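Local atomic coordinates of N-acetylcysteine deacetylase (Bacillus subtilis, PDB entry 1YSJ), a protein that probably removes the acetyl group from N-acetylcysteine with two bound divalent metal ions, yielding cysteine in the breakdown of S-(2-succino)cysteine. Residues 68-73 with 78-83; 39-44 with 59-64; 333-338 with 392-397; 152-157 with 352-357. The protein carries 1 engineered substitution. All blocks are in the same frame, centred on the assembly; numbering follows the deposited sequence.

Contact 1: residues 68-73 with 78-83; sequences EILDVP and GVIAEI. Engineered in segment 78-83: G78 (natural residue Ala).
L70 lies over I80, with L70 CD2 3.7 Å from I80 CG2, in the tightly packed apolar part of this beta hairpin. V72 adds its CG2 methyl, 3.7 Å from I80 CG1. V72 CG1 stands anti to the backbone N (chi1 -169°), which leaves CG2 as the branch that meets I80. L70 also reaches past I80, where its CD1 meets E82 CB at 3.8 Å. The backbones join at the same place. L70 N donates to I80 O over 2.7 Å, with the donor tilted 24° from the carbonyl plane. A water accepts from I80 N and donates to L70 O. I69 and A81 form an antiparallel non-hydrogen-bonded pair, and I69 CG1 packs against A81 CB and V79 CG1.

The loose side is at E68. A water there accepts from E68 N and donates to E82 O. E68 is exposed. E82 is buried, and its carboxylate forms salt bridges with K84 and R150.

The short strand 68-69 edges the mixed sheet within this chain. Strand 79-84 bonds to strand 148-154 on its other side, and helix 52-64 covers the I69 and V79 face through R59, L62 and T55.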
loop_
_atom_site.group_PDB
_atom_site.type_symbol
_atom_site.label_atom_id
_atom_site.label_comp_id
_atom_site.label_asym_id
_atom_site.label_seq_id
_atom_site.Cartn_x
_atom_site.Cartn_y
_atom_site.Cartn_z
ATOM N N GLU A 68 22.337 -48.396 4.643
ATOM C CA GLU A 68 23.117 -47.524 5.520
ATOM C C GLU A 68 22.583 -46.096 5.520
ATOM O O GLU A 68 22.337 -45.506 4.467
ATOM C CB GLU A 68 24.610 -47.538 5.150
ATOM C CG GLU A 68 25.407 -46.358 5.733
ATOM C CD GLU A 68 26.903 -46.614 5.873
ATOM O OE1 GLU A 68 27.478 -47.390 5.076
ATOM O OE2 GLU A 68 27.511 -46.015 6.787
ATOM N N ILE A 69 22.399 -45.556 6.717
ATOM C CA ILE A 69 22.020 -44.164 6.879
ATOM C C ILE A 69 23.221 -43.361 7.371
ATOM O O ILE A 69 23.865 -43.722 8.360
ATOM C CB ILE A 69 20.770 -44.020 7.784
ATOM C CG1 ILE A 69 19.515 -44.248 6.935
ATOM C CG2 ILE A 69 20.710 -42.637 8.446
ATOM C CD1 ILE A 69 18.450 -45.022 7.617
ATOM N N LEU A 70 23.528 -42.292 6.641
ATOM C CA LEU A 70 24.639 -41.409 6.980
ATOM C C LEU A 70 24.306 -40.520 8.171
ATOM O O LEU A 70 23.178 -40.040 8.316
ATOM C CB LEU A 70 25.051 -40.567 5.764
ATOM C CG LEU A 70 26.155 -41.115 4.844
ATOM C CD1 LEU A 70 26.267 -42.645 4.842
ATOM C CD2 LEU A 70 25.997 -40.587 3.422
ATOM N N ASP A 71 25.300 -40.318 9.023
ATOM C CA ASP A 71 25.141 -39.512 10.222
ATOM C C ASP A 71 25.429 -38.053 9.885
ATOM O O ASP A 71 26.576 -37.677 9.621
ATOM C CB ASP A 71 26.080 -40.020 11.323
ATOM C CG ASP A 71 25.697 -39.517 12.703
ATOM O OD1 ASP A 71 26.615 -39.167 13.480
ATOM O OD2 ASP A 71 24.486 -39.478 13.017
ATOM N N VAL A 72 24.373 -37.246 9.859
ATOM C CA VAL A 72 24.476 -35.824 9.539
ATOM C C VAL A 72 23.734 -35.042 10.622
ATOM O O VAL A 72 22.575 -34.659 10.432
ATOM C CB VAL A 72 23.898 -35.497 8.128
ATOM C CG1 VAL A 72 24.254 -34.072 7.708
ATOM C CG2 VAL A 72 24.407 -36.488 7.085
ATOM N N PRO A 73 24.402 -34.802 11.770
ATOM C CA PRO A 73 23.745 -34.213 12.943
ATOM C C PRO A 73 23.196 -32.807 12.696
ATOM O O PRO A 73 22.185 -32.431 13.298
ATOM C CB PRO A 73 24.860 -34.177 13.998
ATOM C CG PRO A 73 25.906 -35.116 13.507
ATOM C CD PRO A 73 25.833 -35.056 12.019
ATOM N N GLY A 78 15.292 -34.581 7.762
ATOM C CA GLY A 78 15.893 -35.002 6.505
ATOM C C GLY A 78 16.779 -36.201 6.751
ATOM O O GLY A 78 17.317 -36.372 7.847
ATOM N N VAL A 79 16.920 -37.040 5.730
ATOM C CA VAL A 79 17.642 -38.299 5.859
ATOM C C VAL A 79 18.608 -38.436 4.699
ATOM O O VAL A 79 18.245 -38.201 3.543
ATOM C CB VAL A 79 16.667 -39.521 5.894
ATOM C CG1 VAL A 79 17.423 -40.828 6.084
ATOM C CG2 VAL A 79 15.630 -39.360 6.992
ATOM N N ILE A 80 19.847 -38.802 5.021
ATOM C CA ILE A 80 20.857 -39.095 4.017
ATOM C C ILE A 80 21.222 -40.567 4.130
ATOM O O ILE A 80 21.642 -41.035 5.187
ATOM C CB ILE A 80 22.130 -38.211 4.172
ATOM C CG1 ILE A 80 21.768 -36.735 4.441
ATOM C CG2 ILE A 80 23.061 -38.372 2.957
ATOM C CD1 ILE A 80 20.970 -36.020 3.324
ATOM N N ALA A 81 21.042 -41.292 3.034
ATOM C CA ALA A 81 21.352 -42.712 2.980
ATOM C C ALA A 81 22.344 -42.974 1.852
ATOM O O ALA A 81 22.566 -42.114 0.996
ATOM C CB ALA A 81 20.070 -43.527 2.793
ATOM N N GLU A 82 22.940 -44.163 1.851
ATOM C CA GLU A 82 23.990 -44.490 0.892
ATOM C C GLU A 82 23.991 -45.978 0.561
ATOM O O GLU A 82 23.903 -46.820 1.455
ATOM C CB GLU A 82 25.354 -44.054 1.449
ATOM C CG GLU A 82 26.536 -44.237 0.509
ATOM C CD GLU A 82 27.777 -43.469 0.958
ATOM O OE1 GLU A 82 27.787 -42.223 0.837
ATOM O OE2 GLU A 82 28.751 -44.115 1.415
ATOM N N ILE A 83 24.080 -46.288 -0.733
ATOM C CA ILE A 83 24.256 -47.664 -1.205
ATOM C C ILE A 83 25.511 -47.755 -2.064
ATOM O O ILE A 83 25.611 -47.115 -3.116
ATOM C CB ILE A 83 23.012 -48.192 -1.976
ATOM C CG1 ILE A 83 21.827 -48.351 -1.016
ATOM C CG2 ILE A 83 23.314 -49.524 -2.658
ATOM C CD1 ILE A 83 20.486 -48.437 -1.684
HETATM O O HOH W 1 23.723 -49.389 2.375
HETATM O O HOH W 2 27.044 -47.312 2.515
HETATM O O HOH W 3 20.834 -38.899 7.858
HETATM O O HOH W 4 20.374 -36.258 8.607
#

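Contact 2: residues 39-44 with 59-64; sequences RDLHEH and RRWLEE
W61 spans the gap between helix 28-43 and helix 52-64 and brings the far end of its indole to D40 and L41. The contact is helix-to-helix packing. The backbones stay well apart, with W61 CA and D40 CA 11.8 Å from each other.

The apolar part is L41 against the six-membered ring. L41 CD2 lies 3.8 Å from W61 CZ3, and it meets the ring obliquely. CG of W61 is anti to its carbonyl carbon (chi1 -68°), and from there the ring extends toward helix 28-43. A leucine in its place would probably fall short of D40 and L41 and open a gap between the two helices.

The polar part is D40 at the ring edge. D40 OD2 sits near the indole plane, 3.2 Å from W61 CZ2 and 3.3 Å from W61 CH2. The carboxylate is turned 71° from the ring. D40 CG is anti to its backbone N (chi1 179°), which carries the carboxylate out to this edge. D40 OD1 has a long, weak ion pair with K57.

Helix 124-139 packs against both L41 and W61: L41 touches D125 and T128, and W61 touches I132. The side chain of L41 is about 8 Å from that of the nickel ligand H124. The carboxylate oxygen faces ring carbons whose hydrogens carry slight positive charge, so the polar part is probably a weak electrostatic attraction. Apolar packing of W61 on L41 completes the join.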
loop_
_atom_site.group_PDB
_atom_site.type_symbol
_atom_site.label_atom_id
_atom_site.label_comp_id
_atom_site.label_asym_id
_atom_site.label_seq_id
_atom_site.Cartn_x
_atom_site.Cartn_y
_atom_site.Cartn_z
ATOM N N ARG A 39 1.032 -43.287 1.619
ATOM C CA ARG A 39 -0.202 -42.933 2.313
ATOM C C ARG A 39 0.011 -42.589 3.779
ATOM O O ARG A 39 -0.683 -41.726 4.313
ATOM C CB ARG A 39 -1.231 -44.040 2.172
ATOM C CG ARG A 39 -1.722 -44.205 0.762
ATOM C CD ARG A 39 -2.783 -45.263 0.711
ATOM N NE ARG A 39 -3.223 -45.498 -0.658
ATOM C CZ ARG A 39 -4.304 -46.197 -0.981
ATOM N NH1 ARG A 39 -5.062 -46.725 -0.026
ATOM N NH2 ARG A 39 -4.626 -46.363 -2.258
ATOM N N ASP A 40 0.967 -43.258 4.418
ATOM C CA ASP A 40 1.347 -42.932 5.789
ATOM C C ASP A 40 1.868 -41.499 5.896
ATOM O O ASP A 40 1.536 -40.784 6.843
ATOM C CB ASP A 40 2.391 -43.918 6.316
ATOM C CG ASP A 40 2.831 -43.603 7.743
ATOM O OD1 ASP A 40 2.023 -43.063 8.529
ATOM O OD2 ASP A 40 3.994 -43.901 8.078
ATOM N N LEU A 41 2.678 -41.089 4.923
ATOM C CA LEU A 41 3.196 -39.727 4.865
ATOM C C LEU A 41 2.114 -38.699 4.525
ATOM O O LEU A 41 2.036 -37.646 5.158
ATOM C CB LEU A 41 4.351 -39.633 3.867
ATOM C CG LEU A 41 5.557 -40.558 4.085
ATOM C CD1 LEU A 41 6.592 -40.277 3.025
ATOM C CD2 LEU A 41 6.167 -40.439 5.492
ATOM N N HIS A 42 1.284 -39.019 3.532
ATOM C CA HIS A 42 0.177 -38.164 3.091
ATOM C C HIS A 42 -0.824 -37.923 4.222
ATOM O O HIS A 42 -1.370 -36.828 4.367
ATOM C CB HIS A 42 -0.526 -38.811 1.890
ATOM C CG HIS A 42 -1.574 -37.947 1.259
ATOM N ND1 HIS A 42 -1.297 -37.071 0.232
ATOM C CD2 HIS A 42 -2.903 -37.833 1.503
ATOM C CE1 HIS A 42 -2.405 -36.444 -0.123
ATOM N NE2 HIS A 42 -3.394 -36.890 0.632
ATOM N N GLU A 43 -1.047 -38.965 5.016
ATOM C CA GLU A 43 -1.948 -38.930 6.158
ATOM C C GLU A 43 -1.391 -38.115 7.321
ATOM O O GLU A 43 -2.152 -37.518 8.080
ATOM C CB GLU A 43 -2.198 -40.359 6.623
ATOM C CG GLU A 43 -3.447 -40.565 7.434
ATOM C CD GLU A 43 -3.768 -42.033 7.602
ATOM O OE1 GLU A 43 -4.548 -42.362 8.520
ATOM O OE2 GLU A 43 -3.237 -42.858 6.816
ATOM N N HIS A 44 -0.067 -38.111 7.463
ATOM C CA HIS A 44 0.604 -37.385 8.535
ATOM C C HIS A 44 1.618 -36.376 7.969
ATOM O O HIS A 44 2.831 -36.541 8.136
ATOM C CB HIS A 44 1.283 -38.365 9.498
ATOM C CG HIS A 44 0.364 -39.422 10.030
ATOM N ND1 HIS A 44 -0.659 -39.144 10.914
ATOM C CD2 HIS A 44 0.311 -40.755 9.800
ATOM C CE1 HIS A 44 -1.298 -40.262 11.208
ATOM N NE2 HIS A 44 -0.729 -41.253 10.546
ATOM N N ARG A 59 13.868 -43.036 8.028
ATOM C CA ARG A 59 14.993 -43.717 8.678
ATOM C C ARG A 59 14.658 -45.184 8.944
ATOM O O ARG A 59 15.380 -46.084 8.518
ATOM C CB ARG A 59 15.342 -43.013 9.995
ATOM C CG ARG A 59 16.786 -43.178 10.459
ATOM C CD ARG A 59 17.134 -42.168 11.555
ATOM N NE ARG A 59 18.551 -42.204 11.924
ATOM C CZ ARG A 59 19.473 -41.330 11.514
ATOM N NH1 ARG A 59 20.728 -41.466 11.914
ATOM N NH2 ARG A 59 19.155 -40.323 10.706
ATOM N N ARG A 60 13.548 -45.408 9.636
ATOM C CA ARG A 60 13.088 -46.754 9.974
ATOM C C ARG A 60 12.916 -47.658 8.747
ATOM O O ARG A 60 13.342 -48.815 8.753
ATOM C CB ARG A 60 11.785 -46.668 10.783
ATOM C CG ARG A 60 10.946 -47.944 10.802
ATOM C CD ARG A 60 9.950 -47.957 11.950
ATOM N NE ARG A 60 9.061 -46.794 11.966
ATOM C CZ ARG A 60 7.883 -46.726 11.351
ATOM N NH1 ARG A 60 7.428 -47.753 10.643
ATOM N NH2 ARG A 60 7.153 -45.624 11.444
ATOM N N TRP A 61 12.292 -47.118 7.705
ATOM C CA TRP A 61 11.992 -47.864 6.477
ATOM C C TRP A 61 13.236 -48.317 5.704
ATOM O O TRP A 61 13.255 -49.409 5.131
ATOM C CB TRP A 61 11.031 -47.081 5.574
ATOM C CG TRP A 61 9.636 -46.949 6.141
ATOM C CD1 TRP A 61 8.999 -47.827 6.983
ATOM C CD2 TRP A 61 8.700 -45.890 5.888
ATOM N NE1 TRP A 61 7.733 -47.371 7.278
ATOM C CE2 TRP A 61 7.523 -46.187 6.619
ATOM C CE3 TRP A 61 8.747 -44.711 5.126
ATOM C CZ2 TRP A 61 6.397 -45.355 6.600
ATOM C CZ3 TRP A 61 7.628 -43.880 5.109
ATOM C CH2 TRP A 61 6.465 -44.211 5.844
ATOM N N LEU A 62 14.274 -47.486 5.718
ATOM C CA LEU A 62 15.552 -47.818 5.082
ATOM C C LEU A 62 16.359 -48.820 5.915
ATOM O O LEU A 62 17.002 -49.717 5.368
ATOM C CB LEU A 62 16.369 -46.547 4.803
ATOM C CG LEU A 62 15.722 -45.509 3.872
ATOM C CD1 LEU A 62 16.315 -44.117 4.080
ATOM C CD2 LEU A 62 15.803 -45.912 2.401
ATOM N N GLU A 63 16.312 -48.670 7.237
ATOM C CA GLU A 63 16.995 -49.592 8.146
ATOM C C GLU A 63 16.328 -50.968 8.191
ATOM O O GLU A 63 16.962 -51.953 8.564
ATOM C CB GLU A 63 17.125 -48.990 9.551
ATOM C CG GLU A 63 18.218 -47.926 9.644
ATOM C CD GLU A 63 18.223 -47.141 10.953
ATOM O OE1 GLU A 63 17.176 -47.063 11.636
ATOM O OE2 GLU A 63 19.289 -46.583 11.292
ATOM N N GLU A 64 15.057 -51.031 7.796
ATOM C CA GLU A 64 14.347 -52.302 7.643
ATOM C C GLU A 64 15.028 -53.182 6.603
ATOM O O GLU A 64 15.112 -54.399 6.771
ATOM C CB GLU A 64 12.887 -52.068 7.237
ATOM C CG GLU A 64 11.904 -51.953 8.404
ATOM C CD GLU A 64 10.551 -51.382 7.989
ATOM O OE1 GLU A 64 10.243 -51.355 6.774
ATOM O OE2 GLU A 64 9.794 -50.955 8.887
#

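Contact 3: residues 333-338 with 392-397; sequences ARLGYQ and FAELAV
E394 has the most surface buried here, and it meets R334 and L335 with different parts of its side chain. Its carboxylate makes the salt bridge: R334 NH1 donates to E394 OE2 over 3.0 Å, with an angle of 155° at the hydrogen. The oxygen lies in the guanidinium plane and uses its anti lone pair. The two planes are 60° apart, and one N-H to one oxygen makes the bond; it is not bidentate. The arginine gets there with its chain extended from CG to NE, while E394 is bent at chi2 (63°).

L335 takes the aliphatic stem, with its CD1 3.8 Å from E394 CB. It belongs to the turn that ends helix 325-334, where G336 completes a Schellman motif.

E394 OE1 forms a second salt bridge with R141. With an alanine here, R334 and R141 would probably lose the carboxylate they share. One acid probably offsets the charge of two arginines, and so links helix 384-402 to the end of helix 325-334 and to R141.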
loop_
_atom_site.group_PDB
_atom_site.type_symbol
_atom_site.label_atom_id
_atom_site.label_comp_id
_atom_site.label_asym_id
_atom_site.label_seq_id
_atom_site.Cartn_x
_atom_site.Cartn_y
_atom_site.Cartn_z
ATOM N N ALA A 333 13.495 -46.302 -21.763
ATOM C CA ALA A 333 13.449 -47.245 -22.879
ATOM C C ALA A 333 13.634 -48.690 -22.417
ATOM O O ALA A 333 12.883 -49.569 -22.831
ATOM C CB ALA A 333 14.491 -46.877 -23.928
ATOM N N ARG A 334 14.625 -48.917 -21.553
ATOM C CA ARG A 334 14.903 -50.240 -20.974
ATOM C C ARG A 334 13.722 -50.841 -20.214
ATOM O O ARG A 334 13.547 -52.064 -20.191
ATOM C CB ARG A 334 16.106 -50.175 -20.032
ATOM C CG ARG A 334 17.456 -50.281 -20.709
ATOM C CD ARG A 334 18.533 -50.514 -19.669
ATOM N NE ARG A 334 19.880 -50.319 -20.203
ATOM C CZ ARG A 334 20.992 -50.364 -19.473
ATOM N NH1 ARG A 334 20.931 -50.595 -18.164
ATOM N NH2 ARG A 334 22.170 -50.172 -20.051
ATOM N N LEU A 335 12.923 -49.981 -19.589
ATOM C CA LEU A 335 11.793 -50.427 -18.776
ATOM C C LEU A 335 10.453 -50.356 -19.517
ATOM O O LEU A 335 9.400 -50.661 -18.949
ATOM C CB LEU A 335 11.738 -49.631 -17.468
ATOM C CG LEU A 335 13.030 -49.627 -16.640
ATOM C CD1 LEU A 335 13.018 -48.497 -15.634
ATOM C CD2 LEU A 335 13.273 -50.969 -15.951
ATOM N N GLY A 336 10.503 -49.964 -20.788
ATOM C CA GLY A 336 9.299 -49.841 -21.603
ATOM C C GLY A 336 8.412 -48.671 -21.213
ATOM O O GLY A 336 7.201 -48.698 -21.435
ATOM N N TYR A 337 9.013 -47.645 -20.626
ATOM C CA TYR A 337 8.298 -46.411 -20.321
ATOM C C TYR A 337 8.528 -45.402 -21.439
ATOM O O TYR A 337 9.421 -45.582 -22.274
ATOM C CB TYR A 337 8.726 -45.841 -18.960
ATOM C CG TYR A 337 8.386 -46.734 -17.786
ATOM C CD1 TYR A 337 9.289 -46.905 -16.731
ATOM C CD2 TYR A 337 7.165 -47.418 -17.731
ATOM C CE1 TYR A 337 8.983 -47.732 -15.645
ATOM C CE2 TYR A 337 6.849 -48.247 -16.659
ATOM C CZ TYR A 337 7.760 -48.401 -15.619
ATOM O OH TYR A 337 7.444 -49.216 -14.555
ATOM N N GLN A 338 7.715 -44.352 -21.462
ATOM C CA GLN A 338 7.804 -43.350 -22.519
ATOM C C GLN A 338 8.416 -42.041 -22.034
ATOM O O GLN A 338 8.343 -41.703 -20.847
ATOM C CB GLN A 338 6.429 -43.106 -23.153
ATOM C CG GLN A 338 5.910 -44.275 -23.988
ATOM C CD GLN A 338 6.764 -44.574 -25.221
ATOM O OE1 GLN A 338 7.327 -43.668 -25.843
ATOM N NE2 GLN A 338 6.852 -45.852 -25.581
ATOM N N PHE A 392 14.489 -44.461 -11.576
ATOM C CA PHE A 392 15.678 -43.926 -10.929
ATOM C C PHE A 392 16.678 -45.010 -10.543
ATOM O O PHE A 392 17.878 -44.744 -10.456
ATOM C CB PHE A 392 15.297 -43.056 -9.729
ATOM C CG PHE A 392 14.859 -41.675 -10.112
ATOM C CD1 PHE A 392 13.517 -41.400 -10.369
ATOM C CD2 PHE A 392 15.789 -40.651 -10.244
ATOM C CE1 PHE A 392 13.112 -40.123 -10.741
ATOM C CE2 PHE A 392 15.392 -39.358 -10.611
ATOM C CZ PHE A 392 14.058 -39.096 -10.861
ATOM N N ALA A 393 16.185 -46.227 -10.324
ATOM C CA ALA A 393 17.056 -47.379 -10.109
ATOM C C ALA A 393 17.825 -47.713 -11.388
ATOM O O ALA A 393 19.025 -47.991 -11.342
ATOM C CB ALA A 393 16.253 -48.578 -9.631
ATOM N N GLU A 394 17.138 -47.666 -12.528
ATOM C CA GLU A 394 17.777 -47.974 -13.802
ATOM C C GLU A 394 18.679 -46.834 -14.265
ATOM O O GLU A 394 19.760 -47.076 -14.807
ATOM C CB GLU A 394 16.736 -48.319 -14.870
ATOM C CG GLU A 394 17.285 -49.154 -16.021
ATOM C CD GLU A 394 17.792 -50.532 -15.586
ATOM O OE1 GLU A 394 17.189 -51.148 -14.674
ATOM O OE2 GLU A 394 18.794 -51.001 -16.170
ATOM N N LEU A 395 18.235 -45.600 -14.030
ATOM C CA LEU A 395 19.029 -44.409 -14.320
ATOM C C LEU A 395 20.352 -44.413 -13.552
ATOM O O LEU A 395 21.404 -44.148 -14.132
ATOM C CB LEU A 395 18.231 -43.137 -14.013
ATOM C CG LEU A 395 18.886 -41.780 -14.293
ATOM C CD1 LEU A 395 19.127 -41.570 -15.788
ATOM C CD2 LEU A 395 18.044 -40.658 -13.724
ATOM N N ALA A 396 20.292 -44.729 -12.260
ATOM C CA ALA A 396 21.487 -44.816 -11.413
ATOM C C ALA A 396 22.530 -45.791 -11.964
ATOM O O ALA A 396 23.717 -45.458 -12.034
ATOM C CB ALA A 396 21.105 -45.196 -9.992
ATOM N N VAL A 397 22.076 -46.982 -12.358
ATOM C CA VAL A 397 22.943 -48.005 -12.947
ATOM C C VAL A 397 23.573 -47.521 -14.262
ATOM O O VAL A 397 24.774 -47.703 -14.486
ATOM C CB VAL A 397 22.181 -49.342 -13.171
ATOM C CG1 VAL A 397 23.042 -50.354 -13.927
ATOM C CG2 VAL A 397 21.718 -49.926 -11.838
#

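Contact 4: residues 152-157 with 352-357; sequences IFQPAE and ALYQEK
Y354 sets its phenol end alongside the side chain of Q154, the two running past each other in opposite directions. The contact belongs to the metal-binding alpha/beta domain of an M20 peptidase. Strand 148-154 of the mixed sheet meets the short helix 351-355 here.

Y354 OH donates to Q154 OE1 over 2.7 Å. The donor approaches at 117° to the C=O bond and is tilted 34° from the carbonyl plane. Q154 OE1 itself lies near the plane of the phenol ring, at its edge, and the amide is turned 60° from that ring. Q154 CG stands anti to the backbone N and the chain runs on extended, which delivers the amide to the tyrosine.

Other bonds hold the amide in this orientation. R95 donates from its NE to Q154 OE1, which therefore accepts two bonds. Q154 NE2 donates to D350. All three touching residues are buried, so these bonds satisfy polar groups inside the protein. Q154 is also close to the nickel site, its side chain about 7 Å from that of the ligand H124. The branch methyl of I152 also touches the hydroxyl, with I152 CG2 3.9 Å from Y354 OH.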
loop_
_atom_site.group_PDB
_atom_site.type_symbol
_atom_site.label_atom_id
_atom_site.label_comp_id
_atom_site.label_asym_id
_atom_site.label_seq_id
_atom_site.Cartn_x
_atom_site.Cartn_y
_atom_site.Cartn_z
ATOM N N ILE A 152 19.171 -38.476 -0.874
ATOM C CA ILE A 152 18.932 -37.228 -0.171
ATOM C C ILE A 152 17.430 -37.035 0.021
ATOM O O ILE A 152 16.683 -36.839 -0.943
ATOM C CB ILE A 152 19.545 -36.021 -0.945
ATOM C CG1 ILE A 152 21.060 -36.195 -1.080
ATOM C CG2 ILE A 152 19.210 -34.691 -0.263
ATOM C CD1 ILE A 152 21.703 -35.273 -2.096
ATOM N N PHE A 153 16.995 -37.117 1.271
ATOM C CA PHE A 153 15.615 -36.819 1.616
ATOM C C PHE A 153 15.606 -35.445 2.272
ATOM O O PHE A 153 15.903 -35.291 3.452
ATOM C CB PHE A 153 15.009 -37.929 2.490
ATOM C CG PHE A 153 14.941 -39.268 1.794
ATOM C CD1 PHE A 153 16.001 -40.171 1.881
ATOM C CD2 PHE A 153 13.829 -39.617 1.035
ATOM C CE1 PHE A 153 15.954 -41.401 1.235
ATOM C CE2 PHE A 153 13.768 -40.852 0.378
ATOM C CZ PHE A 153 14.834 -41.744 0.479
ATOM N N GLN A 154 15.276 -34.450 1.460
ATOM C CA GLN A 154 15.531 -33.059 1.769
ATOM C C GLN A 154 14.336 -32.361 2.417
ATOM O O GLN A 154 13.223 -32.412 1.890
ATOM C CB GLN A 154 15.928 -32.328 0.479
ATOM C CG GLN A 154 16.090 -30.825 0.635
ATOM C CD GLN A 154 15.856 -30.071 -0.649
ATOM O OE1 GLN A 154 16.509 -30.329 -1.665
ATOM N NE2 GLN A 154 14.928 -29.116 -0.612
ATOM N N PRO A 155 14.572 -31.669 3.546
ATOM C CA PRO A 155 13.495 -30.889 4.156
ATOM C C PRO A 155 13.325 -29.555 3.441
ATOM O O PRO A 155 14.201 -29.158 2.677
ATOM C CB PRO A 155 14.017 -30.641 5.573
ATOM C CG PRO A 155 15.505 -30.587 5.411
ATOM C CD PRO A 155 15.840 -31.547 4.296
ATOM N N ALA A 156 12.193 -28.891 3.670
ATOM C CA ALA A 156 12.039 -27.462 3.366
ATOM C C ALA A 156 12.246 -27.041 1.897
ATOM O O ALA A 156 12.871 -26.006 1.623
ATOM C CB ALA A 156 12.940 -26.630 4.297
ATOM N N GLU A 157 11.728 -27.834 0.960
ATOM C CA GLU A 157 11.738 -27.434 -0.450
ATOM C C GLU A 157 10.780 -26.264 -0.667
ATOM O O GLU A 157 11.083 -25.325 -1.410
ATOM C CB GLU A 157 11.359 -28.606 -1.358
ATOM C CG GLU A 157 11.521 -28.345 -2.863
ATOM C CD GLU A 157 10.375 -27.537 -3.479
ATOM O OE1 GLU A 157 9.208 -27.698 -3.051
ATOM O OE2 GLU A 157 10.645 -26.740 -4.403
ATOM N N ALA A 352 17.663 -26.592 -7.973
ATOM C CA ALA A 352 18.527 -25.739 -8.805
ATOM C C ALA A 352 19.815 -25.326 -8.096
ATOM O O ALA A 352 20.855 -25.160 -8.733
ATOM C CB ALA A 352 17.766 -24.511 -9.261
ATOM N N LEU A 353 19.731 -25.160 -6.777
ATOM C CA LEU A 353 20.892 -24.842 -5.950
ATOM C C LEU A 353 21.971 -25.929 -6.023
ATOM O O LEU A 353 23.163 -25.619 -6.040
ATOM C CB LEU A 353 20.472 -24.601 -4.496
ATOM C CG LEU A 353 19.838 -23.257 -4.132
ATOM C CD1 LEU A 353 19.430 -23.272 -2.673
ATOM C CD2 LEU A 353 20.775 -22.078 -4.409
ATOM N N TYR A 354 21.550 -27.191 -6.077
ATOM C CA TYR A 354 22.482 -28.302 -6.272
ATOM C C TYR A 354 23.216 -28.189 -7.603
ATOM O O TYR A 354 24.424 -28.395 -7.668
ATOM C CB TYR A 354 21.761 -29.652 -6.216
ATOM C CG TYR A 354 21.069 -29.971 -4.911
ATOM C CD1 TYR A 354 19.724 -30.326 -4.894
ATOM C CD2 TYR A 354 21.760 -29.944 -3.698
ATOM C CE1 TYR A 354 19.081 -30.635 -3.711
ATOM C CE2 TYR A 354 21.125 -30.253 -2.501
ATOM C CZ TYR A 354 19.785 -30.598 -2.518
ATOM O OH TYR A 354 19.135 -30.903 -1.347
ATOM N N GLN A 355 22.469 -27.853 -8.654
ATOM C CA GLN A 355 22.992 -27.753 -10.022
ATOM C C GLN A 355 23.938 -26.576 -10.253
ATOM O O GLN A 355 24.640 -26.535 -11.263
ATOM C CB GLN A 355 21.839 -27.695 -11.027
ATOM C CG GLN A 355 21.066 -28.992 -11.180
ATOM C CD GLN A 355 19.751 -28.795 -11.905
ATOM O OE1 GLN A 355 19.332 -29.640 -12.700
ATOM N NE2 GLN A 355 19.092 -27.673 -11.640
ATOM N N GLU A 356 23.948 -25.618 -9.330
ATOM C CA GLU A 356 24.931 -24.537 -9.353
ATOM C C GLU A 356 26.321 -25.066 -9.023
ATOM O O GLU A 356 27.325 -24.460 -9.387
ATOM C CB GLU A 356 24.568 -23.441 -8.347
ATOM C CG GLU A 356 23.528 -22.444 -8.823
ATOM C CD GLU A 356 23.555 -21.152 -8.018
ATOM O OE1 GLU A 356 23.595 -20.067 -8.638
ATOM O OE2 GLU A 356 23.545 -21.214 -6.769
ATOM N N LYS A 357 26.364 -26.199 -8.326
ATOM C CA LYS A 357 27.607 -26.754 -7.804
ATOM C C LYS A 357 28.112 -27.944 -8.619
ATOM O O LYS A 357 29.300 -28.029 -8.928
ATOM C CB LYS A 357 27.425 -27.161 -6.334
ATOM C CG LYS A 357 26.826 -26.078 -5.433
ATOM C CD LYS A 357 27.714 -24.837 -5.350
ATOM C CE LYS A 357 27.260 -23.915 -4.234
ATOM N NZ LYS A 357 27.681 -22.507 -4.469
#

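Along the chain, contact 2 closes before contact 1 opens, and contacts 3 and 4 follow with their segments alternating. Contacts 1 and 4 share the mixed sheet through the neighbouring strands 79-84 and 148-154. Their centres are 15 Å apart, and V79 O is 2.8 Å from F153 N, a probable hydrogen bond. Contact 2 packs on contact 1 from helix 52-64, where I69 CD1 lies 3.8 Å from L62 CB. L62 also touches F153 of contact 4. Contact 3 stands apart, about 8 Å from contact 1 between nearest atoms. Contact 1 lies in the sheet and contact 4 joins it to helix 351-355 near the nickel site, while contacts 2 and 3 join helices around it.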